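Local coordinates for protein methylmalonyl-CoA carboxyltransferase 12S subunit (Propionibacterium freudenreichii, PDB 1ON3) that transfers the carboxyl group of methylmalonyl-CoA to the biotin of the 1.3S subunit, as the hexameric core of the transcarboxylase complex, at residues Q44-R49 with S101-V106; A64-R69 with G112-T117; D83-G88 with S116-E121; P132-Y137 with P169-I174; I193-A198 with E239-A244. All blocks are in the same frame, centred on the assembly; numbering follows the deposited sequence. Where two conformers were deposited one is given.

Interaction 1. Residues Q44-R49 with S101-V106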
# COMPACT_ATOMS: atom_id res chain seq x y z
N GLN E 44 37.80 20.33 23.56
CA GLN E 44 38.28 20.46 22.19
C GLN E 44 37.38 21.51 21.53
O GLN E 44 36.34 21.86 22.06
CB GLN E 44 38.15 19.12 21.45
CG GLN E 44 39.01 18.00 22.03
CD GLN E 44 38.75 16.65 21.38
OE1 GLN E 44 39.33 15.64 21.77
NE2 GLN E 44 37.86 16.63 20.38
N THR E 45 37.79 22.03 20.36
CA THR E 45 36.96 23.00 19.65
C THR E 45 35.93 22.24 18.83
O THR E 45 36.02 21.02 18.70
CB THR E 45 37.78 23.81 18.64
OG1 THR E 45 38.30 22.92 17.65
CG2 THR E 45 38.94 24.51 19.33
N ALA E 46 34.97 22.95 18.26
CA ALA E 46 33.95 22.32 17.43
C ALA E 46 34.56 21.54 16.26
O ALA E 46 34.12 20.44 15.95
CB ALA E 46 33.02 23.38 16.89
N ARG E 47 35.58 22.10 15.61
CA ARG E 47 36.17 21.41 14.47
C ARG E 47 37.08 20.25 14.85
O ARG E 47 37.16 19.28 14.11
CB ARG E 47 36.89 22.43 13.57
CG ARG E 47 35.86 23.34 12.89
CD ARG E 47 36.46 24.53 12.15
NE ARG E 47 35.38 25.36 11.60
CZ ARG E 47 34.73 25.10 10.47
NH1 ARG E 47 35.05 24.03 9.73
NH2 ARG E 47 33.75 25.89 10.08
N GLU E 48 37.75 20.35 16.00
CA GLU E 48 38.60 19.25 16.44
C GLU E 48 37.70 18.04 16.75
O GLU E 48 38.06 16.90 16.46
CB GLU E 48 39.38 19.65 17.70
CG GLU E 48 40.52 20.61 17.41
CD GLU E 48 41.05 21.31 18.66
OE1 GLU E 48 42.07 22.01 18.54
OE2 GLU E 48 40.44 21.18 19.74
N ARG E 49 36.54 18.31 17.34
CA ARG E 49 35.60 17.24 17.68
C ARG E 49 35.15 16.47 16.45
O ARG E 49 35.15 15.24 16.44
CB ARG E 49 34.40 17.83 18.43
CG ARG E 49 34.73 18.20 19.88
CD ARG E 49 33.68 19.13 20.53
NE ARG E 49 34.02 19.41 21.92
CZ ARG E 49 33.45 20.35 22.67
NH1 ARG E 49 32.49 21.13 22.17
NH2 ARG E 49 33.85 20.54 23.92
N SER E 101 28.25 20.51 15.00
CA SER E 101 29.14 20.73 16.14
C SER E 101 29.11 22.21 16.48
O SER E 101 29.55 23.04 15.69
CB SER E 101 30.55 20.27 15.76
OG SER E 101 31.44 20.25 16.86
N GLN E 102 28.57 22.53 17.65
CA GLN E 102 28.47 23.93 18.08
C GLN E 102 29.82 24.49 18.47
O GLN E 102 30.65 23.81 19.09
CB GLN E 102 27.49 24.07 19.26
CG GLN E 102 26.04 23.95 18.83
CD GLN E 102 25.06 24.12 19.99
OE1 GLN E 102 25.22 23.50 21.03
NE2 GLN E 102 24.04 24.95 19.79
N ASP E 103 30.03 25.76 18.11
CA ASP E 103 31.28 26.44 18.38
C ASP E 103 31.06 27.47 19.49
O ASP E 103 30.59 28.59 19.25
CB ASP E 103 31.76 27.14 17.11
CG ASP E 103 33.14 27.73 17.26
OD1 ASP E 103 33.67 27.73 18.39
OD2 ASP E 103 33.70 28.20 16.25
N PHE E 104 31.41 27.07 20.71
CA PHE E 104 31.28 27.95 21.86
C PHE E 104 32.12 29.23 21.76
O PHE E 104 31.80 30.23 22.41
CB PHE E 104 31.67 27.19 23.14
CG PHE E 104 31.39 27.95 24.40
CD1 PHE E 104 30.09 28.06 24.89
CD2 PHE E 104 32.42 28.62 25.06
CE1 PHE E 104 29.81 28.82 26.01
CE2 PHE E 104 32.15 29.39 26.19
CZ PHE E 104 30.85 29.49 26.67
N THR E 105 33.20 29.21 20.98
CA THR E 105 34.05 30.41 20.84
C THR E 105 33.36 31.52 20.06
O THR E 105 33.86 32.65 19.99
CB THR E 105 35.39 30.11 20.11
OG1 THR E 105 35.15 29.89 18.72
CG2 THR E 105 36.06 28.88 20.72
N VAL E 106 32.20 31.21 19.48
CA VAL E 106 31.45 32.19 18.72
C VAL E 106 30.16 32.55 19.46
O VAL E 106 29.19 31.79 19.47
CB VAL E 106 31.14 31.64 17.31
CG1 VAL E 106 30.18 32.55 16.59
CG2 VAL E 106 32.45 31.49 16.53
O HOH W 1 34.78 25.48 19.54
O HOH W 2 34.93 26.69 14.63
O HOH W 3 31.14 21.19 19.57
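Where the first turn of helix 46-53 meets the end of strand 95-102, the CA atoms of Ala46 and Asp103 are the nearest pair, 5.0 Å apart. The methyl of Ala46 points into the strand end and is tightly packed, its CB 3.3 Å from Gln102 O and 4.0 Å from Asp103 CB. Beside it, Ser101 OG donates to Ala46 O at 2.8 Å. That bond is bent at the acceptor, with a C=O...donor angle of 109°; the hydroxyl reaches it because OG stands anti to its own backbone N (chi1 -171°). Waters bridge the two segments. One molecule accepts from Arg49 NH1, in the plane of the guanidinium, and donates to both Ser101 OG and Gln102 O; another joins Ala46 N to Asp103 OD1. The guanidinium is further held by salt bridges to Asp138 and Asp241. At the helix start Thr45 and Glu48 form a capping box, Glu48 N meeting Thr45 OG1 at 3.1 Å. Asp103 OD1 takes Thr105 N and Thr105 OG1 on one face of its carboxylate. This Asx turn coincides with the type I turn Asp103-Val106, which includes Phe104 of the methylmalonyl-CoA pocket in the carboxyltransferase domain.

Interaction 2. Residues A64-R69 with G112-T117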
# COMPACT_ATOMS: atom_id res chain seq x y z
N ALA E 64 29.78 26.63 5.61
CA ALA E 64 30.90 27.28 6.30
C ALA E 64 30.69 28.78 6.13
O ALA E 64 30.81 29.55 7.09
CB ALA E 64 32.23 26.86 5.67
N PHE E 65 30.37 29.20 4.91
CA PHE E 65 30.18 30.62 4.64
C PHE E 65 28.79 31.17 4.93
O PHE E 65 28.54 32.35 4.68
CB PHE E 65 30.55 30.94 3.19
CG PHE E 65 32.01 30.79 2.90
CD1 PHE E 65 32.49 29.68 2.22
CD2 PHE E 65 32.92 31.75 3.34
CE1 PHE E 65 33.85 29.52 1.98
CE2 PHE E 65 34.28 31.60 3.10
CZ PHE E 65 34.74 30.48 2.42
N ARG E 66 27.90 30.34 5.47
CA ARG E 66 26.54 30.77 5.80
C ARG E 66 26.60 31.87 6.86
O ARG E 66 27.40 31.80 7.78
CB ARG E 66 25.73 29.59 6.33
CG ARG E 66 24.26 29.88 6.57
CD ARG E 66 23.47 29.92 5.27
NE ARG E 66 22.03 29.97 5.52
CZ ARG E 66 21.23 28.91 5.54
NH1 ARG E 66 21.71 27.69 5.31
NH2 ARG E 66 19.94 29.07 5.80
N LYS E 67 25.72 32.87 6.75
CA LYS E 67 25.73 33.98 7.70
C LYS E 67 24.36 34.35 8.22
O LYS E 67 23.37 34.24 7.50
CB LYS E 67 26.34 35.22 7.05
CG LYS E 67 27.81 35.12 6.74
CD LYS E 67 28.30 36.43 6.15
CE LYS E 67 29.76 36.37 5.76
NZ LYS E 67 30.18 37.66 5.12
N HIS E 68 24.32 34.81 9.47
CA HIS E 68 23.08 35.23 10.10
C HIS E 68 22.52 36.44 9.35
O HIS E 68 23.26 37.20 8.74
CB HIS E 68 23.32 35.61 11.56
CG HIS E 68 24.10 36.88 11.74
ND1 HIS E 68 25.47 36.95 11.56
CD2 HIS E 68 23.71 38.12 12.10
CE1 HIS E 68 25.88 38.18 11.80
NE2 HIS E 68 24.83 38.91 12.13
N ARG E 69 21.20 36.60 9.41
CA ARG E 69 20.53 37.70 8.75
C ARG E 69 19.87 38.65 9.75
O ARG E 69 19.26 39.64 9.36
CB ARG E 69 19.46 37.15 7.80
CG ARG E 69 20.01 36.26 6.70
CD ARG E 69 18.92 35.84 5.74
NE ARG E 69 18.30 37.00 5.09
CZ ARG E 69 17.20 36.93 4.34
NH1 ARG E 69 16.61 35.76 4.16
NH2 ARG E 69 16.69 38.02 3.79
N GLY E 112 21.84 30.85 17.13
CA GLY E 112 21.24 31.84 16.26
C GLY E 112 20.15 31.17 15.43
O GLY E 112 20.11 29.94 15.31
N GLU E 113 19.26 31.96 14.86
CA GLU E 113 18.20 31.44 14.02
C GLU E 113 18.81 30.68 12.84
O GLU E 113 18.37 29.59 12.49
CB GLU E 113 17.34 32.62 13.55
CG GLU E 113 16.70 32.48 12.20
CD GLU E 113 16.08 33.80 11.73
OE1 GLU E 113 14.86 34.00 11.94
OE2 GLU E 113 16.82 34.63 11.16
N THR E 114 19.84 31.26 12.22
CA THR E 114 20.47 30.62 11.08
C THR E 114 21.24 29.38 11.51
O THR E 114 21.29 28.40 10.77
CB THR E 114 21.42 31.59 10.34
OG1 THR E 114 20.63 32.59 9.67
CG2 THR E 114 22.25 30.85 9.30
N GLN E 115 21.84 29.43 12.71
CA GLN E 115 22.57 28.27 13.24
C GLN E 115 21.59 27.09 13.34
O GLN E 115 21.89 25.98 12.91
CB GLN E 115 23.13 28.56 14.64
CG GLN E 115 24.03 27.45 15.17
CD GLN E 115 24.28 27.53 16.66
OE1 GLN E 115 23.70 26.77 17.45
NE2 GLN E 115 25.14 28.47 17.06
N SER E 116 20.41 27.35 13.89
CA SER E 116 19.41 26.29 14.03
C SER E 116 18.90 25.81 12.67
O SER E 116 18.58 24.64 12.51
CB SER E 116 18.24 26.75 14.89
OG SER E 116 18.62 26.83 16.26
N THR E 117 18.81 26.71 11.71
CA THR E 117 18.36 26.32 10.38
C THR E 117 19.39 25.39 9.75
O THR E 117 19.02 24.41 9.10
CB THR E 117 18.14 27.55 9.49
OG1 THR E 117 17.07 28.33 10.03
CG2 THR E 117 17.79 27.13 8.07
O HOH W 4 19.71 34.66 10.95
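Thr114, in the first turn of helix 113-129, packs against the irregular segment 66-69, and its CA lies 5.4 Å from that of His68. The tight part is made by its two branches. With OG1 anti to the carbonyl carbon (chi1 -70°), CG2 is left anti to the backbone N and meets Arg66 CG at 3.5 Å, while OG1 lies 3.6 Å from His68 CA. The Arg66 chain bends at chi2 (76°), and its guanidinium reaches on to the next helical turn, where NH2 is 3.7 Å from Thr117 CG2; the two side chains cross at about a right angle. NH1 of the same group forms a salt bridge with Glu121.

The other side is looser and watery. No direct bond ties Arg69 to the helix within this pair of segments; instead one water accepts from Arg69 N at 2.9 Å, donates to Glu113 OE2 and lies 2.6 Å from Thr114 OG1. An alanine at Thr114 would probably leave this water with one partner fewer and open a gap beside Arg66 CG. At this edge Arg69 and Glu113 form salt bridges with Glu113 and Arg69 of the third subunit. The chemistry thus divides into methyl-to-methylene packing inside and a hydrated, charged rim, where the pairing of Arg69 and Glu113 with the third subunit is likely to help hold the hexamer together.

Interaction 3. Residues D83-G88 with S116-E121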
# COMPACT_ATOMS: atom_id res chain seq x y z
N ASP E 83 27.85 30.98 11.81
CA ASP E 83 26.78 31.27 12.76
C ASP E 83 26.90 30.39 14.01
O ASP E 83 25.92 30.10 14.70
CB ASP E 83 25.36 31.13 12.20
CG ASP E 83 24.40 32.04 12.94
OD1 ASP E 83 23.19 31.76 13.08
OD2 ASP E 83 24.90 33.08 13.41
N GLY E 84 28.13 29.99 14.31
CA GLY E 84 28.38 29.20 15.50
C GLY E 84 28.17 27.69 15.44
O GLY E 84 28.20 27.06 16.48
N VAL E 85 27.94 27.12 14.26
CA VAL E 85 27.80 25.66 14.17
C VAL E 85 28.45 25.13 12.90
O VAL E 85 28.34 25.73 11.82
CB VAL E 85 26.32 25.21 14.23
CG1 VAL E 85 25.62 25.48 12.89
CG2 VAL E 85 26.24 23.71 14.60
N VAL E 86 29.17 24.02 13.02
CA VAL E 86 29.84 23.40 11.88
C VAL E 86 29.01 22.17 11.53
O VAL E 86 28.84 21.29 12.37
CB VAL E 86 31.28 22.98 12.24
CG1 VAL E 86 32.00 22.44 10.99
CG2 VAL E 86 32.04 24.18 12.80
N THR E 87 28.50 22.14 10.31
CA THR E 87 27.62 21.07 9.85
C THR E 87 28.07 20.42 8.54
O THR E 87 28.62 21.08 7.65
CB THR E 87 26.20 21.60 9.64
OG1 THR E 87 26.24 22.63 8.65
CG2 THR E 87 25.63 22.18 10.94
N GLY E 88 27.81 19.13 8.41
CA GLY E 88 28.20 18.46 7.19
C GLY E 88 28.00 16.97 7.20
O GLY E 88 27.31 16.42 8.07
N SER E 116 20.41 27.35 13.89
CA SER E 116 19.41 26.29 14.03
C SER E 116 18.90 25.81 12.67
O SER E 116 18.58 24.64 12.51
CB SER E 116 18.24 26.75 14.89
OG SER E 116 18.62 26.83 16.26
N THR E 117 18.81 26.71 11.71
CA THR E 117 18.36 26.32 10.38
C THR E 117 19.39 25.39 9.75
O THR E 117 19.02 24.41 9.10
CB THR E 117 18.14 27.55 9.49
OG1 THR E 117 17.07 28.33 10.03
CG2 THR E 117 17.79 27.13 8.07
N LYS E 118 20.67 25.68 9.96
CA LYS E 118 21.76 24.86 9.43
C LYS E 118 21.68 23.44 10.00
O LYS E 118 21.85 22.43 9.30
CB LYS E 118 23.13 25.46 9.80
CG LYS E 118 23.60 26.63 8.91
CD LYS E 118 24.99 27.15 9.30
CE LYS E 118 26.06 26.09 9.13
NZ LYS E 118 27.42 26.62 9.43
N VAL E 119 21.44 23.37 11.30
CA VAL E 119 21.33 22.07 11.96
C VAL E 119 20.13 21.28 11.41
O VAL E 119 20.23 20.09 11.12
CB VAL E 119 21.19 22.22 13.49
CG1 VAL E 119 20.86 20.88 14.12
CG2 VAL E 119 22.51 22.75 14.06
N VAL E 120 18.99 21.95 11.27
CA VAL E 120 17.80 21.28 10.75
C VAL E 120 18.01 20.79 9.32
O VAL E 120 17.59 19.70 8.96
CB VAL E 120 16.56 22.23 10.81
CG1 VAL E 120 15.38 21.58 10.12
CG2 VAL E 120 16.19 22.51 12.27
N GLU E 121 18.68 21.60 8.50
CA GLU E 121 18.93 21.20 7.12
C GLU E 121 19.81 19.96 7.10
O GLU E 121 19.61 19.06 6.28
CB GLU E 121 19.52 22.37 6.33
CG GLU E 121 18.43 23.17 5.59
CD GLU E 121 18.79 24.61 5.30
OE1 GLU E 121 19.99 24.91 5.10
OE2 GLU E 121 17.86 25.46 5.26
O HOH W 5 29.14 24.61 8.61
O HOH W 6 23.83 22.67 7.03
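Val85 and Lys118 carry a buried strand-to-helix contact, in which helix 113-129 lies on the N-terminal mixed sheet of the crotonase-like carboxyltransferase fold. The segments 85-88 and 116-121 run nearly parallel, at 20°, with their axes 8.5 Å apart. Alternate strand residues, Val85 and Thr87, face the helix.

Lys118 slides past Val85 in the opposite direction. Its chain is bent at chi3 (63°), which turns CE against Val85 CG1 at 3.8 Å and within 3.5 Å of Thr87 OG1. On the other branch, Val85 CG2 meets Val119 CG2 at 3.9 Å, the two side chains crossing at about a right angle. Val119 also touches Met157 of helix 147-164, so a second helix flanks this packing.

The buried ammonium is well supplied with acceptors: Val85 O, Ala82 O, Gly63 O and a water that also accepts from Thr87 N lie round NZ, more than its three protons can serve at once. Surrounded by carbonyls, the positive charge would probably be stabilised. A methionine in place of Lys118 would probably leave these carbonyls without their common donor and the water without one of its two donors. A separate water bridges helix and strand, donating to Lys118 O and lying 2.9 Å from Thr87 OG1. The direct bond from Lys118 NZ to Val85 O is 2.7 Å long and nearly in line with the carbonyl, the C=O...donor angle being 163°.

Interaction 4. Residues P132-Y137 with P169-I174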
# COMPACT_ATOMS: atom_id res chain seq x y z
N PRO E 132 22.79 8.10 10.10
CA PRO E 132 22.75 8.53 11.50
C PRO E 132 23.06 10.03 11.56
O PRO E 132 23.69 10.59 10.65
CB PRO E 132 23.86 7.71 12.13
CG PRO E 132 23.80 6.42 11.37
CD PRO E 132 23.61 6.88 9.94
N PHE E 133 22.62 10.66 12.65
CA PHE E 133 22.87 12.09 12.89
C PHE E 133 23.51 12.25 14.27
O PHE E 133 22.95 11.79 15.27
CB PHE E 133 21.57 12.88 12.87
CG PHE E 133 21.74 14.31 13.28
CD1 PHE E 133 21.16 14.79 14.45
CD2 PHE E 133 22.52 15.17 12.52
CE1 PHE E 133 21.37 16.12 14.85
CE2 PHE E 133 22.73 16.49 12.92
CZ PHE E 133 22.15 16.96 14.09
N LEU E 134 24.66 12.91 14.32
CA LEU E 134 25.38 13.14 15.58
C LEU E 134 25.54 14.65 15.78
O LEU E 134 25.80 15.38 14.84
CB LEU E 134 26.75 12.44 15.55
CG LEU E 134 26.65 10.91 15.43
CD1 LEU E 134 26.90 10.51 13.98
CD2 LEU E 134 27.66 10.22 16.34
N PHE E 135 25.39 15.09 17.02
CA PHE E 135 25.44 16.52 17.34
C PHE E 135 26.21 16.82 18.63
O PHE E 135 25.86 16.32 19.69
CB PHE E 135 23.98 17.00 17.46
CG PHE E 135 23.79 18.50 17.50
CD1 PHE E 135 22.53 19.03 17.28
CD2 PHE E 135 24.84 19.37 17.80
CE1 PHE E 135 22.30 20.41 17.36
CE2 PHE E 135 24.62 20.75 17.88
CZ PHE E 135 23.35 21.27 17.66
N PHE E 136 27.27 17.62 18.53
CA PHE E 136 28.06 18.05 19.69
C PHE E 136 27.47 19.39 20.14
O PHE E 136 27.50 20.38 19.39
CB PHE E 136 29.54 18.27 19.35
CG PHE E 136 30.33 17.00 19.12
CD1 PHE E 136 30.45 16.46 17.85
CD2 PHE E 136 31.02 16.39 20.17
CE1 PHE E 136 31.26 15.34 17.62
CE2 PHE E 136 31.82 15.27 19.96
CZ PHE E 136 31.94 14.74 18.67
N TYR E 137 26.90 19.40 21.34
CA TYR E 137 26.28 20.59 21.93
C TYR E 137 27.28 21.30 22.86
O TYR E 137 27.94 20.66 23.67
CB TYR E 137 25.06 20.17 22.75
CG TYR E 137 23.94 19.58 21.94
CD1 TYR E 137 22.84 20.36 21.57
CD2 TYR E 137 23.93 18.23 21.60
CE1 TYR E 137 21.76 19.80 20.88
CE2 TYR E 137 22.86 17.66 20.91
CZ TYR E 137 21.78 18.45 20.55
OH TYR E 137 20.71 17.89 19.89
N PRO E 169 19.21 6.89 13.63
CA PRO E 169 19.67 7.06 15.01
C PRO E 169 20.18 8.48 15.23
O PRO E 169 20.80 9.06 14.34
CB PRO E 169 20.80 6.04 15.14
CG PRO E 169 20.55 5.06 14.03
CD PRO E 169 20.07 5.94 12.91
N GLN E 170 19.91 9.03 16.42
CA GLN E 170 20.34 10.38 16.76
C GLN E 170 21.10 10.33 18.08
O GLN E 170 20.56 9.89 19.10
CB GLN E 170 19.13 11.32 16.92
CG GLN E 170 18.25 11.46 15.70
CD GLN E 170 17.07 12.37 15.97
OE1 GLN E 170 17.20 13.59 15.94
NE2 GLN E 170 15.91 11.77 16.28
N ILE E 171 22.36 10.77 18.03
CA ILE E 171 23.25 10.77 19.19
C ILE E 171 23.66 12.20 19.56
O ILE E 171 24.18 12.96 18.74
CB ILE E 171 24.52 9.93 18.87
CG1 ILE E 171 24.10 8.48 18.60
CG2 ILE E 171 25.52 9.99 20.03
CD1 ILE E 171 25.23 7.60 18.02
N ALA E 172 23.43 12.57 20.81
CA ALA E 172 23.80 13.89 21.27
C ALA E 172 25.00 13.78 22.19
O ALA E 172 25.07 12.89 23.04
CB ALA E 172 22.64 14.52 22.02
N ILE E 173 25.97 14.68 22.01
CA ILE E 173 27.14 14.71 22.88
C ILE E 173 27.19 16.11 23.48
O ILE E 173 27.41 17.09 22.76
CB ILE E 173 28.46 14.45 22.11
CG1 ILE E 173 28.42 13.11 21.39
CG2 ILE E 173 29.64 14.44 23.08
CD1 ILE E 173 28.13 13.23 19.90
N ILE E 174 26.96 16.21 24.79
CA ILE E 174 27.00 17.50 25.48
C ILE E 174 28.44 17.65 25.95
O ILE E 174 28.89 16.88 26.81
CB ILE E 174 26.09 17.55 26.73
CG1 ILE E 174 24.78 16.80 26.49
CG2 ILE E 174 25.83 19.03 27.09
CD1 ILE E 174 23.94 17.33 25.39
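Five backbone hydrogen bonds join Phe133, Phe135 and Tyr137 to Pro169, Ile171 and Ile173, alternating in direction as in a parallel pair. The shortest are Ile173 N to Phe135 O and Tyr137 N to Ile173 O, each 2.8 Å. The strand axes lie 4.7 Å apart and are inclined at 17°. CA-H...O contacts fill in between, such as Gln170 CA to Phe133 O at 3.3 Å.

Outward from the backbone, the two sides of the sheet pack differently. On the side of Leu134, Ile171, Phe136 and Ile173, the paired side chains lie side by side and point the same way: Leu134 CD2 meets Ile171 CD1 at 3.9 Å, and Ile173 CD1 sits over the centre of the Phe136 ring, 4.1 Å from its centroid, in a CH-pi contact. Phe136 CG stands anti to the carbonyl carbon (chi1 -73°), which brings it toward the Ile173 side chain. CB and CG2 of Ile173 meanwhile press on the rim atoms CD2 and CE2, so one isoleucine holds both the face and the rim of that ring.

Phe133, Phe135 and Tyr137 occupy the other side. Phe135 and Tyr137 partly overlap face on face, while Tyr137 CE2 presses on Ala172 CB at a tight 3.3 Å and Ile173 O lies in plane at the ring edge. Ile174 CD1 completes the seat at Tyr137 CD2. The phenol is fixed by Ser185, and helix 113-129 covers Phe133 and Phe135 through Val119.

Strand 133-139, helix 147-164 and strand 170-175 make a beta-alpha-beta unit, whose parallel strands lie in the middle of the mixed sheet of this crotonase-like domain.

Interaction 5. Residues I193-A198 with E239-A244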
# COMPACT_ATOMS: atom_id res chain seq x y z
N ILE E 193 25.38 11.58 25.49
CA ILE E 193 26.70 11.32 26.06
C ILE E 193 27.10 12.68 26.60
O ILE E 193 27.12 13.65 25.85
CB ILE E 193 27.75 10.91 25.00
CG1 ILE E 193 27.35 9.59 24.35
CG2 ILE E 193 29.11 10.75 25.65
CD1 ILE E 193 28.05 9.36 23.01
N MET E 194 27.41 12.75 27.89
CA MET E 194 27.77 14.00 28.54
C MET E 194 29.15 13.94 29.17
O MET E 194 29.44 13.01 29.93
CB MET E 194 26.71 14.29 29.61
CG MET E 194 26.56 15.71 30.01
SD MET E 194 25.10 15.96 31.04
CE MET E 194 25.61 17.53 31.78
N THR E 195 30.02 14.91 28.87
CA THR E 195 31.37 14.90 29.45
C THR E 195 31.33 15.54 30.84
O THR E 195 30.35 16.19 31.21
CB THR E 195 32.37 15.71 28.61
OG1 THR E 195 32.08 17.10 28.76
CG2 THR E 195 32.29 15.31 27.14
N LYS E 196 32.41 15.36 31.60
CA LYS E 196 32.46 15.93 32.95
C LYS E 196 32.71 17.44 32.94
O LYS E 196 32.73 18.08 33.99
CB LYS E 196 33.49 15.18 33.80
CG LYS E 196 32.97 13.81 34.19
CD LYS E 196 33.88 13.06 35.14
CE LYS E 196 33.17 11.78 35.61
NZ LYS E 196 33.97 10.97 36.55
N LYS E 197 32.87 18.02 31.76
CA LYS E 197 33.07 19.45 31.66
C LYS E 197 31.75 20.11 31.27
O LYS E 197 31.62 21.33 31.30
CB LYS E 197 34.14 19.77 30.60
CG LYS E 197 35.55 19.37 31.00
CD LYS E 197 36.02 20.14 32.23
CE LYS E 197 37.50 19.89 32.50
NZ LYS E 197 37.80 18.43 32.62
N ALA E 198 30.77 19.29 30.92
CA ALA E 198 29.47 19.80 30.50
C ALA E 198 28.46 20.04 31.61
O ALA E 198 28.61 19.52 32.72
CB ALA E 198 28.85 18.86 29.45
N GLU E 239 34.62 11.05 30.55
CA GLU E 239 35.59 11.89 31.26
C GLU E 239 35.86 13.19 30.54
O GLU E 239 35.88 14.27 31.15
CB GLU E 239 36.90 11.14 31.46
CG GLU E 239 36.98 10.35 32.75
CD GLU E 239 36.88 11.22 33.98
OE1 GLU E 239 37.67 12.18 34.09
OE2 GLU E 239 36.01 10.95 34.83
N ASP E 240 36.10 13.11 29.23
CA ASP E 240 36.39 14.29 28.44
C ASP E 240 35.95 14.06 27.01
O ASP E 240 35.30 13.06 26.71
CB ASP E 240 37.88 14.63 28.49
CG ASP E 240 38.76 13.43 28.18
OD1 ASP E 240 38.33 12.52 27.44
OD2 ASP E 240 39.90 13.40 28.67
N ASP E 241 36.34 14.96 26.11
CA ASP E 241 35.95 14.83 24.72
C ASP E 241 36.51 13.61 24.00
O ASP E 241 35.82 13.04 23.17
CB ASP E 241 36.30 16.10 23.95
CG ASP E 241 35.45 17.27 24.35
OD1 ASP E 241 35.74 18.41 23.94
OD2 ASP E 241 34.47 17.04 25.10
N ASP E 242 37.75 13.22 24.29
CA ASP E 242 38.31 12.03 23.62
C ASP E 242 37.48 10.81 24.01
O ASP E 242 37.21 9.94 23.19
CB ASP E 242 39.76 11.79 24.04
CG ASP E 242 40.73 12.75 23.39
OD1 ASP E 242 41.67 13.18 24.09
OD2 ASP E 242 40.58 13.07 22.18
N ALA E 243 37.09 10.75 25.28
CA ALA E 243 36.29 9.63 25.78
C ALA E 243 34.88 9.63 25.19
O ALA E 243 34.31 8.57 24.93
CB ALA E 243 36.21 9.69 27.30
N ALA E 244 34.32 10.82 24.98
CA ALA E 244 32.98 10.95 24.44
C ALA E 244 32.97 10.48 23.00
O ALA E 244 32.01 9.85 22.55
CB ALA E 244 32.50 12.41 24.54
O HOH W 7 33.75 18.55 27.07
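Thr195 and Ile193 face Ala244 and Asp241 where the end of strand 191-195 meets the start of helix 241-253, at the margin of the sheet in the crotonase-like fold. The methyls converge: Ala244 CB lies 3.9 Å from both Ile193 CG2 and Thr195 CG2, filling the corner between alternate strand residues. Thr195 is turned so that CG2 stands anti to the carbonyl carbon, which sends this methyl to the helix, 3.5 Å from Asp241 OD2, the two side chains crossing obliquely. Its OG1 instead accepts from Lys197 N, an ST turn that opens the type I turn Thr195-Ala198. A water lies between Thr195 OG1, at 2.8 Å, and Asp241 OD2, while OD1 of that aspartate binds Arg49 and Gln44 N.

The helix start is secured within its own segment by N-cap Asp240, whose OD1 accepts from Ala243 N at 3.1 Å. Toward solvent, an extended lysine meets a folded glutamate. The Glu239 chain bends back at chi2 (-62°), and its side chain crosses that of Lys196 at a slant. In the salt bridge itself, Lys196 NZ reaches Glu239 OE2 at 2.7 Å, nearly in line with the C-O bond.

All five contacts belong to the N-terminal carboxyltransferase domain, and four of them reach one mixed sheet. Interactions 2 and 3 share Ser116 and Thr117, their centres 7 Å apart. Interaction 1 joins interaction 3 through the Ser101 N to Val86 O bond of 2.8 Å, and interaction 4 through Gln102 N to Phe136 O at 3.0 Å. Interaction 4 passes to interaction 5 by Ile174 N to Ile193 O, 2.8 Å. A salt bridge, Arg49 NE to Asp241 OD1, closes the circuit between interactions 5 and 1. Interaction 1 alone includes a residue of the methylmalonyl-CoA pocket, Phe104; the side chains of Ile174 and Thr195 lie about 11 and 13 Å from that ligand.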